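PDB 1VPV: fatty acid-binding protein TM_1468 from Thermotoga maritima, which binds long-chain fatty acids such as palmitate and may take part in lipid transport or fatty acid metabolism. Local coordinates for residues T22-F27 against K278-H283; P39-W44 against V80-K85; R48-E53 against Y63-E68; V256-T261 against V289-E294. All blocks are in the same frame, centred on the assembly; numbering follows the deposited sequence.

Contact 1: T22-F27 against K278-H283; sequences TADVPF and KVITTH. With PLM (palmitic acid), chain D.
The carboxylate of D24 rests against the side of I280, with OD2 3.5 Å from CG1, while the imidazole of H283, further along the same helix, lays one face on the bound palmitic acid. Carbon C5 of the lipid lies 3.6 Å above the plane of that ring, over its centre, and V279 O sits at the ring edge, in plane. H283 NE2 is hydrogen-bonded to T75 OG1, which is in turn hydrogen-bonded to the lipid, so the histidine serves as packing surface and second-shell partner at once. T22 packs on the preceding residue of the helix, V279: with OG1 at chi1 76°, CG2 falls beside its own backbone N and meets V279 CG1 at 3.8 Å. The branched I280 fills the gap between loop and lipid, its CG1 3.6 Å from T22 O and its CD1 3.8 Å from C9 of the palmitic acid. Polar demands are met separately. D24 OD2 is hydrogen-bonded to S134 OG, a water 2.8 Å from D24 OD1 accepts the N-H of I280, and D52 takes the amides of K278 and V279. D24 thus lies at the amino end of helix 278-284, where its OD1 also takes G277 N directly; these amides and the helix end would probably favour its negative charge. The surface turned to the lipid is largely apolar, V279 and I280 methyl groups beside the face of H283.

Contact 2: P39-W44 against V80-K85; sequences PLYVVW and VEDFKK. With PLM (palmitic acid), chain D.
Strand 35-43 and the first turn of helix 80-92, two elements of the N-terminal α/β part of the DegV fold, are joined here by one polar pair, Y41 and D82. The two side chains come from opposite directions, and D82 OD2 stands at the edge of the tyrosine ring, in its plane, where it receives the hydrogen bond of Y41 OH. The modelled length from Y41 OH to D82 OD2 is 2.4 Å, very short, so its exact value is doubtful at this resolution. Ring and carboxylate planes are turned 49° apart, so the bond joins the groups without stacking them. Tyrosine suits the place because its long, rigid ring carries a hydroxyl across to the helix; chi1 of -56° sets CG beside the backbone N and turns the ring that way. A water adds a second bridge, donating to P39 O at 2.8 Å and, weakly, to D82 OD2 at 3.0 Å. The carbonyl of P39 also hangs over one face of the Y41 ring, near its rim. The backbone N of D82 is hydrogen-bonded to S79 OG, just before the helix, which ties down the helix start from which the carboxylate projects. L40 brings its CD2 to 3.3 Å from C2 of palmitic acid, next to the lipid carboxyl. Backbone hydrogen bonds from Y41 to S76 and from L40 to D52 hold the strand between two antiparallel neighbours. Successive residues L40 and Y41 thus serve the lipid and helix 80-92 respectively, within the N-terminal mixed sheet of this DegV fold.

Contact 3: R48-E53 against Y63-E68; sequences RSEPDE and YKRIRE
E50 and R65 come from opposite directions, and their flat ends meet nearly coplanar, the carboxylate and guanidinium planes only 21° apart. The arginine grips end-on with both terminal nitrogens: R65 NH1 reaches E50 OE2 at 2.7 Å, and R65 NH2 reaches E50 OE1 at 2.8 Å. Each oxygen offers its syn lone pair, the one on the side of its twin. OE2 lies in the guanidinium plane and its bond is fairly straight, 162° at the hydrogen, whereas OE1 is tilted a little from that plane. Two bonds to two atoms leave neither group able to rotate without breaking one of them. The backbones are distant, CA of E50 and CA of R65 being 12.0 Å apart, so only long side chains can span the gap. E50 runs extended beyond CG, while R65 bends at chi3 (-60°), presenting its NH1-NH2 end to the acid and turning NE to N61 OD1, one helical turn earlier. Arginine suits this place because its three nitrogens can serve both partners. E50 is shared as well: K278 NZ forms a salt bridge with OE1. Two cations, R65 and K278, and the neutral indole N-H of W44, hydrogen-bonded to OE2, surround the carboxylate and would probably favour its negative charge. On the helix surface a longer ion pair joins K64 NZ to E68 OE2 at 3.6 Å. Strand 49-51, paired with strand 35-43 through E50 and V42, is thus tied to helix 56-68 by a bidentate salt bridge within a larger network, a feature familiar in proteins of hyperthermophiles such as Thermotoga.

Contact 4: V256-T261 against V289-E294; sequences VELLNT and VGFGIE. With PLM (palmitic acid), chain D.
L258 carries the tight part of this contact: its CD2 reaches V289, G290 and F291 of strand 289-295, and its CD1 the F291 ring. CD2 lies 3.6 Å from V289 CG1 and 3.7 Å from the carbonyl carbon C of G290. The same CD2 stands over one face of the F291 ring in a CH-pi contact, 4.1 Å from the centroid and 27° off the normal, while CD1 comes to 3.5 Å from CE2 of that ring. The opposite face of the phenyl is covered by I293 CD1, 3.7 Å above the plane over its centre, so the ring is sandwiched between two aliphatic groups. A forked leucine suits the spot since one branch can serve valine and ring together while the other lies over the rim of the same face, near CE2; chi1 of 173°, with CG anti to the backbone N, sends the fork toward the strand. L259 is more peripheral and packs chiefly on strands 241-248 and 267-275. On its outer side the helix turns polar: N260 is exposed, and T261 OG1 returns to E257 O at 3.0 Å, joining T261 N on that carbonyl from the opposite face. Across the strand lies the lipid, whose terminal carbon CG is 3.5 Å from G292 N. At G290 a CB would point to the lipid side and crowd carbon CF, so glycine suits the place. One layer of strand thus divides a leucine-phenylalanine core from the end of the palmitic acid: apolar packing holds the helix side, while on the other the tail lies against backbone by van der Waals contact.

Contacts 1, 2 and 3 touch one another around helix 278-284, with centres 12 to 15 Å apart. Contacts 2 and 3 are nested in the long chain loop that contact 1 closes, and they share the N-terminal sheet through neighbouring strands 35-43 and 49-51. V279 of contact 1 packs on L40 and V42 of contact 2. Contact 4 belongs to the other sheet; its centre is about 30 Å from that of contact 2, although its strand 289-295 follows helix 278-284 directly. Palmitic acid bridges the two regions, touching contacts 2, 1 and 4 in turn along its length from carboxyl to tail, so both sheets contribute to one lipid site.

Contact 1: T22-F27 against K278-H283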
# COMPACT_ATOMS: atom_id res chain seq x y z
N THR A 22 5.52 -3.15 -0.87
CA THR A 22 4.32 -3.13 -0.03
C THR A 22 3.31 -2.03 -0.42
O THR A 22 2.25 -1.99 0.15
CB THR A 22 4.65 -2.95 1.47
OG1 THR A 22 4.99 -1.59 1.74
CG2 THR A 22 5.79 -3.81 1.86
N ALA A 23 3.67 -1.14 -1.33
CA ALA A 23 2.73 -0.18 -1.91
C ALA A 23 1.71 -0.79 -2.88
O ALA A 23 0.69 -0.14 -3.18
CB ALA A 23 3.48 0.99 -2.62
N ASP A 24 1.99 -2.01 -3.37
CA ASP A 24 1.08 -2.72 -4.28
C ASP A 24 0.62 -1.76 -5.39
O ASP A 24 -0.58 -1.62 -5.66
CB ASP A 24 -0.14 -3.25 -3.51
CG ASP A 24 0.22 -4.23 -2.40
OD1 ASP A 24 1.28 -4.89 -2.50
OD2 ASP A 24 -0.59 -4.36 -1.43
N VAL A 25 1.59 -1.10 -6.01
CA VAL A 25 1.34 -0.08 -7.02
C VAL A 25 0.73 -0.69 -8.28
O VAL A 25 1.20 -1.75 -8.75
CB VAL A 25 2.66 0.72 -7.37
CG1 VAL A 25 3.68 -0.16 -8.09
CG2 VAL A 25 2.33 1.98 -8.20
N PRO A 26 -0.33 -0.05 -8.83
CA PRO A 26 -0.96 -0.64 -10.04
C PRO A 26 0.05 -0.78 -11.15
O PRO A 26 0.90 0.09 -11.31
CB PRO A 26 -2.06 0.35 -10.38
CG PRO A 26 -2.35 1.06 -9.04
CD PRO A 26 -1.01 1.18 -8.40
N PHE A 27 -0.00 -1.87 -11.91
CA PHE A 27 1.10 -2.12 -12.86
C PHE A 27 1.28 -0.95 -13.81
O PHE A 27 2.42 -0.56 -14.07
CB PHE A 27 0.93 -3.47 -13.60
CG PHE A 27 0.93 -4.65 -12.67
CD1 PHE A 27 2.06 -4.94 -11.91
CD2 PHE A 27 -0.22 -5.40 -12.47
CE1 PHE A 27 2.05 -5.99 -10.98
CE2 PHE A 27 -0.24 -6.47 -11.55
CZ PHE A 27 0.90 -6.75 -10.81
N LYS A 278 3.60 -9.87 -2.69
CA LYS A 278 3.98 -11.03 -1.86
C LYS A 278 4.05 -10.70 -0.36
O LYS A 278 3.58 -11.45 0.48
CB LYS A 278 5.34 -11.63 -2.33
CG LYS A 278 5.49 -11.84 -3.83
CD LYS A 278 6.73 -12.69 -4.12
CE LYS A 278 6.96 -12.90 -5.61
NZ LYS A 278 8.31 -13.47 -5.81
N VAL A 279 4.63 -9.56 -0.04
CA VAL A 279 4.77 -9.16 1.36
C VAL A 279 3.42 -8.85 2.01
O VAL A 279 3.09 -9.36 3.07
CB VAL A 279 5.75 -7.99 1.49
CG1 VAL A 279 5.82 -7.50 2.91
CG2 VAL A 279 7.15 -8.45 1.06
N ILE A 280 2.62 -8.02 1.37
CA ILE A 280 1.33 -7.71 1.95
C ILE A 280 0.48 -9.00 2.10
O ILE A 280 -0.11 -9.27 3.17
CB ILE A 280 0.64 -6.60 1.14
CG1 ILE A 280 1.37 -5.27 1.37
CG2 ILE A 280 -0.83 -6.50 1.50
CD1 ILE A 280 1.13 -4.63 2.72
N THR A 281 0.48 -9.82 1.07
CA THR A 281 -0.28 -11.07 1.10
C THR A 281 0.15 -11.97 2.24
O THR A 281 -0.68 -12.63 2.88
CB THR A 281 -0.09 -11.84 -0.21
OG1 THR A 281 -0.54 -11.01 -1.27
CG2 THR A 281 -0.93 -13.10 -0.22
N THR A 282 1.45 -12.02 2.46
CA THR A 282 2.04 -12.89 3.46
C THR A 282 1.46 -12.54 4.80
O THR A 282 1.15 -13.43 5.60
CB THR A 282 3.58 -12.78 3.44
OG1 THR A 282 4.11 -13.50 2.29
CG2 THR A 282 4.19 -13.34 4.74
N HIS A 283 1.25 -11.24 5.02
CA HIS A 283 0.74 -10.74 6.29
C HIS A 283 -0.77 -10.78 6.38
O HIS A 283 -1.27 -10.94 7.49
CB HIS A 283 1.18 -9.29 6.53
CG HIS A 283 2.58 -9.18 6.99
ND1 HIS A 283 2.92 -9.12 8.32
CD2 HIS A 283 3.75 -9.16 6.29
CE1 HIS A 283 4.24 -9.07 8.43
NE2 HIS A 283 4.76 -9.06 7.21
C1 PLM D . 8.84 -5.84 6.50
O1 PLM D . 9.62 -4.88 6.80
O2 PLM D . 9.16 -7.05 6.72
C2 PLM D . 7.52 -5.49 5.85
C3 PLM D . 6.38 -5.57 6.85
C4 PLM D . 5.05 -5.36 6.14
C5 PLM D . 3.92 -5.52 7.15
C6 PLM D . 2.56 -5.33 6.51
C7 PLM D . 1.43 -5.42 7.53
C8 PLM D . 0.09 -5.64 6.83
C9 PLM D . -0.41 -4.38 6.17
CA PLM D . -1.70 -4.60 5.41
CB PLM D . -2.26 -3.28 4.89
CC PLM D . -3.37 -3.54 3.88
CD PLM D . -4.09 -2.24 3.46
CE PLM D . -5.04 -2.45 2.30
CF PLM D . -5.88 -1.22 1.99
CG PLM D . -5.15 -0.22 1.09
O HOH W 1 3.27 -6.47 -1.26

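Contact 2: P39-W44 against V80-K85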
# COMPACT_ATOMS: atom_id res chain seq x y z
N PRO A 39 11.80 -4.04 -4.20
CA PRO A 39 11.29 -5.24 -3.53
C PRO A 39 11.69 -5.38 -2.06
O PRO A 39 12.85 -5.19 -1.70
CB PRO A 39 11.91 -6.41 -4.33
CG PRO A 39 12.64 -5.80 -5.48
CD PRO A 39 12.84 -4.36 -5.21
N LEU A 40 10.72 -5.72 -1.22
CA LEU A 40 11.05 -6.34 0.04
C LEU A 40 11.18 -7.86 -0.20
O LEU A 40 11.01 -8.34 -1.33
CB LEU A 40 9.97 -6.04 1.09
CG LEU A 40 10.08 -4.72 1.83
CD1 LEU A 40 9.72 -3.54 0.91
CD2 LEU A 40 9.20 -4.72 3.06
N TYR A 41 11.49 -8.59 0.86
CA TYR A 41 11.77 -10.01 0.77
C TYR A 41 10.82 -10.88 1.59
O TYR A 41 10.30 -10.48 2.64
CB TYR A 41 13.20 -10.30 1.19
CG TYR A 41 14.22 -9.53 0.41
CD1 TYR A 41 14.62 -9.95 -0.85
CD2 TYR A 41 14.80 -8.38 0.95
CE1 TYR A 41 15.55 -9.24 -1.58
CE2 TYR A 41 15.77 -7.66 0.23
CZ TYR A 41 16.13 -8.10 -1.04
OH TYR A 41 17.08 -7.38 -1.75
N VAL A 42 10.62 -12.07 1.06
CA VAL A 42 9.79 -13.09 1.64
C VAL A 42 10.72 -14.30 1.91
O VAL A 42 11.37 -14.81 0.99
CB VAL A 42 8.63 -13.46 0.67
CG1 VAL A 42 7.92 -14.73 1.10
CG2 VAL A 42 7.65 -12.34 0.61
N VAL A 43 10.79 -14.71 3.17
CA VAL A 43 11.67 -15.79 3.61
C VAL A 43 10.83 -16.91 4.20
O VAL A 43 10.21 -16.74 5.23
CB VAL A 43 12.65 -15.29 4.69
CG1 VAL A 43 13.61 -16.39 5.08
CG2 VAL A 43 13.43 -14.10 4.14
N TRP A 44 10.84 -18.06 3.53
CA TRP A 44 10.14 -19.27 3.99
C TRP A 44 10.91 -20.03 5.06
O TRP A 44 12.14 -19.91 5.14
CB TRP A 44 9.96 -20.23 2.83
CG TRP A 44 9.20 -19.65 1.76
CD1 TRP A 44 9.68 -18.90 0.73
CD2 TRP A 44 7.78 -19.71 1.58
NE1 TRP A 44 8.67 -18.50 -0.08
CE2 TRP A 44 7.48 -18.99 0.41
CE3 TRP A 44 6.75 -20.32 2.28
CZ2 TRP A 44 6.17 -18.87 -0.10
CZ3 TRP A 44 5.43 -20.19 1.80
CH2 TRP A 44 5.16 -19.47 0.61
N VAL A 80 19.93 -1.24 3.35
CA VAL A 80 20.45 0.06 2.98
C VAL A 80 21.10 -0.00 1.58
O VAL A 80 20.88 0.87 0.76
CB VAL A 80 21.43 0.53 4.04
CG1 VAL A 80 22.19 1.79 3.60
CG2 VAL A 80 20.68 0.76 5.35
N GLU A 81 21.84 -1.07 1.30
CA GLU A 81 22.51 -1.25 0.01
C GLU A 81 21.53 -1.32 -1.16
O GLU A 81 21.80 -0.74 -2.22
CB GLU A 81 23.37 -2.53 0.06
CG GLU A 81 24.21 -2.81 -1.17
N ASP A 82 20.42 -2.04 -1.00
CA ASP A 82 19.41 -2.17 -2.05
C ASP A 82 18.89 -0.78 -2.43
O ASP A 82 18.66 -0.50 -3.62
CB ASP A 82 18.21 -2.99 -1.56
CG ASP A 82 18.48 -4.50 -1.50
OD1 ASP A 82 19.47 -4.98 -2.05
OD2 ASP A 82 17.64 -5.23 -0.94
N PHE A 83 18.69 0.06 -1.42
CA PHE A 83 18.32 1.45 -1.65
C PHE A 83 19.43 2.27 -2.35
O PHE A 83 19.11 3.03 -3.29
CB PHE A 83 17.87 2.15 -0.36
CG PHE A 83 16.41 1.93 -0.03
CD1 PHE A 83 15.43 2.60 -0.72
CD2 PHE A 83 16.03 1.06 1.00
CE1 PHE A 83 14.06 2.37 -0.45
CE2 PHE A 83 14.69 0.86 1.31
CZ PHE A 83 13.70 1.51 0.59
N LYS A 84 20.68 2.16 -1.87
CA LYS A 84 21.82 2.85 -2.47
C LYS A 84 21.91 2.54 -3.96
O LYS A 84 22.06 3.44 -4.77
CB LYS A 84 23.16 2.40 -1.86
CG LYS A 84 23.75 3.29 -0.80
CD LYS A 84 25.22 2.92 -0.51
CE LYS A 84 26.18 3.28 -1.67
NZ LYS A 84 27.64 3.17 -1.32
N LYS A 85 21.83 1.27 -4.31
CA LYS A 85 21.98 0.87 -5.71
C LYS A 85 20.92 1.51 -6.60
O LYS A 85 21.26 2.07 -7.63
CB LYS A 85 22.02 -0.66 -5.86
CG LYS A 85 23.32 -1.27 -5.30
CD LYS A 85 23.46 -2.78 -5.52
C1 PLM D . 8.84 -5.84 6.50
O1 PLM D . 9.62 -4.88 6.80
O2 PLM D . 9.16 -7.05 6.72
C2 PLM D . 7.52 -5.49 5.85
C3 PLM D . 6.38 -5.57 6.85
C4 PLM D . 5.05 -5.36 6.14
C5 PLM D . 3.92 -5.52 7.15
C6 PLM D . 2.56 -5.33 6.51
C7 PLM D . 1.43 -5.42 7.53
C8 PLM D . 0.09 -5.64 6.83
C9 PLM D . -0.41 -4.38 6.17
CA PLM D . -1.70 -4.60 5.41
CB PLM D . -2.26 -3.28 4.89
CC PLM D . -3.37 -3.54 3.88
CD PLM D . -4.09 -2.24 3.46
CE PLM D . -5.04 -2.45 2.30
CF PLM D . -5.88 -1.22 1.99
CG PLM D . -5.15 -0.22 1.09
O HOH W 2 15.39 -4.80 -2.91

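Contact 3: R48-E53 against Y63-E68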
# COMPACT_ATOMS: atom_id res chain seq x y z
N ARG A 48 14.57 -20.48 2.12
CA ARG A 48 14.40 -19.94 0.77
C ARG A 48 13.90 -18.52 0.85
O ARG A 48 13.02 -18.22 1.65
CB ARG A 48 13.41 -20.76 -0.03
CG ARG A 48 13.94 -22.10 -0.42
CD ARG A 48 12.90 -22.89 -1.15
NE ARG A 48 13.43 -24.19 -1.53
CZ ARG A 48 12.96 -24.94 -2.52
NH1 ARG A 48 11.95 -24.51 -3.29
NH2 ARG A 48 13.51 -26.12 -2.76
N SER A 49 14.43 -17.67 -0.01
CA SER A 49 14.03 -16.29 -0.08
C SER A 49 13.53 -15.96 -1.49
O SER A 49 14.04 -16.51 -2.49
CB SER A 49 15.23 -15.41 0.31
OG SER A 49 15.43 -14.39 -0.66
N GLU A 50 12.56 -15.05 -1.59
CA GLU A 50 12.18 -14.46 -2.89
C GLU A 50 11.91 -12.99 -2.77
O GLU A 50 11.48 -12.50 -1.72
CB GLU A 50 10.99 -15.14 -3.54
CG GLU A 50 9.78 -15.27 -2.69
CD GLU A 50 8.74 -16.13 -3.37
OE1 GLU A 50 8.25 -15.71 -4.43
OE2 GLU A 50 8.44 -17.24 -2.87
N PRO A 51 12.24 -12.23 -3.82
CA PRO A 51 11.87 -10.82 -3.79
C PRO A 51 10.42 -10.56 -4.24
O PRO A 51 9.82 -11.36 -4.98
CB PRO A 51 12.92 -10.17 -4.68
CG PRO A 51 13.34 -11.28 -5.65
CD PRO A 51 13.04 -12.59 -5.00
N ASP A 52 9.85 -9.45 -3.73
CA ASP A 52 8.48 -9.02 -4.06
C ASP A 52 8.52 -8.12 -5.30
O ASP A 52 8.41 -6.90 -5.21
CB ASP A 52 7.91 -8.30 -2.82
CG ASP A 52 6.39 -7.99 -2.91
OD1 ASP A 52 5.73 -8.28 -3.91
OD2 ASP A 52 5.84 -7.41 -1.95
N GLU A 53 8.71 -8.73 -6.48
CA GLU A 53 8.80 -7.96 -7.74
C GLU A 53 7.42 -7.59 -8.26
O GLU A 53 6.54 -8.45 -8.27
CB GLU A 53 9.49 -8.78 -8.83
CG GLU A 53 10.95 -9.10 -8.60
CD GLU A 53 11.91 -7.92 -8.77
OE1 GLU A 53 11.50 -6.81 -9.18
OE2 GLU A 53 13.11 -8.13 -8.49
N TYR A 63 0.77 -16.37 -5.40
CA TYR A 63 -0.57 -16.63 -4.92
C TYR A 63 -0.82 -18.14 -4.92
O TYR A 63 -1.42 -18.67 -4.01
CB TYR A 63 -1.64 -15.94 -5.80
CG TYR A 63 -1.84 -14.44 -5.60
CD1 TYR A 63 -1.49 -13.79 -4.41
CD2 TYR A 63 -2.44 -13.67 -6.60
CE1 TYR A 63 -1.72 -12.42 -4.24
CE2 TYR A 63 -2.68 -12.32 -6.43
CZ TYR A 63 -2.32 -11.70 -5.26
OH TYR A 63 -2.55 -10.33 -5.11
N LYS A 64 -0.36 -18.80 -5.95
CA LYS A 64 -0.62 -20.19 -6.08
C LYS A 64 0.17 -20.94 -5.00
O LYS A 64 -0.41 -21.77 -4.29
CB LYS A 64 -0.26 -20.64 -7.50
CG LYS A 64 -0.62 -22.06 -7.82
CD LYS A 64 0.10 -22.54 -9.08
CE LYS A 64 1.53 -23.02 -8.79
NZ LYS A 64 1.61 -24.49 -8.47
N ARG A 65 1.45 -20.61 -4.85
CA ARG A 65 2.33 -21.24 -3.87
C ARG A 65 1.94 -20.96 -2.42
O ARG A 65 2.01 -21.86 -1.61
CB ARG A 65 3.80 -20.89 -4.12
CG ARG A 65 4.41 -21.64 -5.36
CD ARG A 65 5.87 -21.26 -5.70
NE ARG A 65 5.97 -19.82 -6.00
CZ ARG A 65 6.52 -18.91 -5.20
NH1 ARG A 65 7.03 -19.24 -4.01
NH2 ARG A 65 6.53 -17.64 -5.57
N ILE A 66 1.45 -19.77 -2.08
CA ILE A 66 1.06 -19.51 -0.70
C ILE A 66 -0.30 -20.16 -0.35
O ILE A 66 -0.46 -20.64 0.76
CB ILE A 66 1.12 -18.01 -0.28
CG1 ILE A 66 0.98 -17.87 1.24
CG2 ILE A 66 0.05 -17.18 -0.95
CD1 ILE A 66 1.51 -16.56 1.77
N ARG A 67 -1.25 -20.21 -1.26
CA ARG A 67 -2.48 -20.99 -1.02
C ARG A 67 -2.18 -22.47 -0.73
O ARG A 67 -2.85 -23.11 0.06
CB ARG A 67 -3.43 -20.88 -2.22
CG ARG A 67 -4.10 -19.49 -2.35
CD ARG A 67 -5.22 -19.49 -3.40
NE ARG A 67 -5.95 -18.21 -3.40
CZ ARG A 67 -6.97 -17.91 -2.60
NH1 ARG A 67 -7.41 -18.76 -1.69
NH2 ARG A 67 -7.55 -16.72 -2.68
N GLU A 68 -1.16 -23.00 -1.40
CA GLU A 68 -0.75 -24.41 -1.31
C GLU A 68 0.17 -24.78 -0.16
O GLU A 68 0.15 -25.89 0.29
CB GLU A 68 0.07 -24.76 -2.54
CG GLU A 68 -0.58 -25.67 -3.51
CD GLU A 68 0.22 -25.71 -4.79
OE1 GLU A 68 1.46 -25.52 -4.74
OE2 GLU A 68 -0.42 -25.89 -5.86

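Contact 4: V256-T261 against V289-E294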
# COMPACT_ATOMS: atom_id res chain seq x y z
N VAL A 256 -14.21 -6.29 -6.44
CA VAL A 256 -15.15 -5.72 -7.38
C VAL A 256 -16.48 -5.38 -6.70
O VAL A 256 -17.05 -4.35 -6.98
CB VAL A 256 -15.30 -6.59 -8.65
CG1 VAL A 256 -16.49 -6.17 -9.49
CG2 VAL A 256 -14.05 -6.45 -9.50
N GLU A 257 -16.96 -6.24 -5.80
CA GLU A 257 -18.19 -5.97 -5.04
C GLU A 257 -18.05 -4.75 -4.12
O GLU A 257 -18.98 -3.96 -3.97
CB GLU A 257 -18.56 -7.18 -4.19
CG GLU A 257 -19.09 -8.37 -4.95
N LEU A 258 -16.87 -4.64 -3.51
CA LEU A 258 -16.56 -3.55 -2.60
C LEU A 258 -16.63 -2.21 -3.30
O LEU A 258 -17.26 -1.28 -2.77
CB LEU A 258 -15.17 -3.73 -1.99
CG LEU A 258 -14.61 -2.58 -1.14
CD1 LEU A 258 -15.53 -2.24 -0.00
CD2 LEU A 258 -13.23 -2.97 -0.62
N LEU A 259 -15.99 -2.14 -4.48
CA LEU A 259 -15.99 -0.93 -5.33
C LEU A 259 -17.38 -0.56 -5.87
O LEU A 259 -17.76 0.59 -5.84
CB LEU A 259 -14.99 -1.06 -6.50
CG LEU A 259 -13.50 -1.16 -6.10
CD1 LEU A 259 -12.65 -1.54 -7.30
CD2 LEU A 259 -12.97 0.12 -5.43
N ASN A 260 -18.11 -1.53 -6.38
CA ASN A 260 -19.51 -1.33 -6.70
C ASN A 260 -20.30 -0.75 -5.53
O ASN A 260 -21.07 0.18 -5.70
CB ASN A 260 -20.13 -2.67 -7.15
CG ASN A 260 -19.80 -2.98 -8.62
OD1 ASN A 260 -19.18 -2.17 -9.30
ND2 ASN A 260 -20.21 -4.15 -9.10
N THR A 261 -20.12 -1.28 -4.33
CA THR A 261 -20.88 -0.77 -3.22
C THR A 261 -20.43 0.62 -2.89
O THR A 261 -21.25 1.44 -2.54
CB THR A 261 -20.77 -1.64 -2.01
OG1 THR A 261 -21.24 -2.94 -2.37
CG2 THR A 261 -21.63 -1.06 -0.85
N VAL A 289 -9.52 -8.30 0.98
CA VAL A 289 -10.10 -7.27 0.12
C VAL A 289 -10.08 -5.91 0.84
O VAL A 289 -10.42 -5.80 2.02
CB VAL A 289 -11.56 -7.66 -0.29
CG1 VAL A 289 -12.37 -6.46 -0.77
CG2 VAL A 289 -11.52 -8.69 -1.36
N GLY A 290 -9.68 -4.87 0.13
CA GLY A 290 -9.64 -3.57 0.77
C GLY A 290 -9.62 -2.46 -0.24
O GLY A 290 -9.64 -2.71 -1.46
N PHE A 291 -9.57 -1.22 0.27
CA PHE A 291 -9.25 -0.13 -0.61
C PHE A 291 -8.38 0.93 0.02
O PHE A 291 -8.42 1.14 1.23
CB PHE A 291 -10.49 0.47 -1.28
CG PHE A 291 -11.68 0.72 -0.38
CD1 PHE A 291 -11.57 1.04 0.95
CD2 PHE A 291 -12.95 0.72 -0.94
CE1 PHE A 291 -12.69 1.27 1.71
CE2 PHE A 291 -14.07 0.95 -0.17
CZ PHE A 291 -13.95 1.23 1.14
N GLY A 292 -7.54 1.54 -0.83
CA GLY A 292 -6.86 2.78 -0.52
C GLY A 292 -7.75 3.86 -1.07
O GLY A 292 -8.17 3.78 -2.22
N ILE A 293 -8.06 4.87 -0.26
CA ILE A 293 -8.95 5.93 -0.63
C ILE A 293 -8.23 7.28 -0.55
O ILE A 293 -7.53 7.53 0.43
CB ILE A 293 -10.17 6.00 0.34
CG1 ILE A 293 -10.97 4.69 0.34
CG2 ILE A 293 -11.03 7.18 0.03
CD1 ILE A 293 -11.82 4.46 -0.83
N GLU A 294 -8.43 8.13 -1.57
CA GLU A 294 -8.06 9.55 -1.58
C GLU A 294 -9.32 10.40 -1.61
O GLU A 294 -10.10 10.36 -2.57
CB GLU A 294 -7.21 9.93 -2.79
CG GLU A 294 -6.95 11.48 -2.91
CD GLU A 294 -6.33 11.92 -4.25
OE1 GLU A 294 -6.10 11.04 -5.12
OE2 GLU A 294 -6.07 13.15 -4.44
C1 PLM D . 8.84 -5.84 6.50
O1 PLM D . 9.62 -4.88 6.80
O2 PLM D . 9.16 -7.05 6.72
C2 PLM D . 7.52 -5.49 5.85
C3 PLM D . 6.38 -5.57 6.85
C4 PLM D . 5.05 -5.36 6.14
C5 PLM D . 3.92 -5.52 7.15
C6 PLM D . 2.56 -5.33 6.51
C7 PLM D . 1.43 -5.42 7.53
C8 PLM D . 0.09 -5.64 6.83
C9 PLM D . -0.41 -4.38 6.17
CA PLM D . -1.70 -4.60 5.41
CB PLM D . -2.26 -3.28 4.89
CC PLM D . -3.37 -3.54 3.88
CD PLM D . -4.09 -2.24 3.46
CE PLM D . -5.04 -2.45 2.30
CF PLM D . -5.88 -1.22 1.99
CG PLM D . -5.15 -0.22 1.09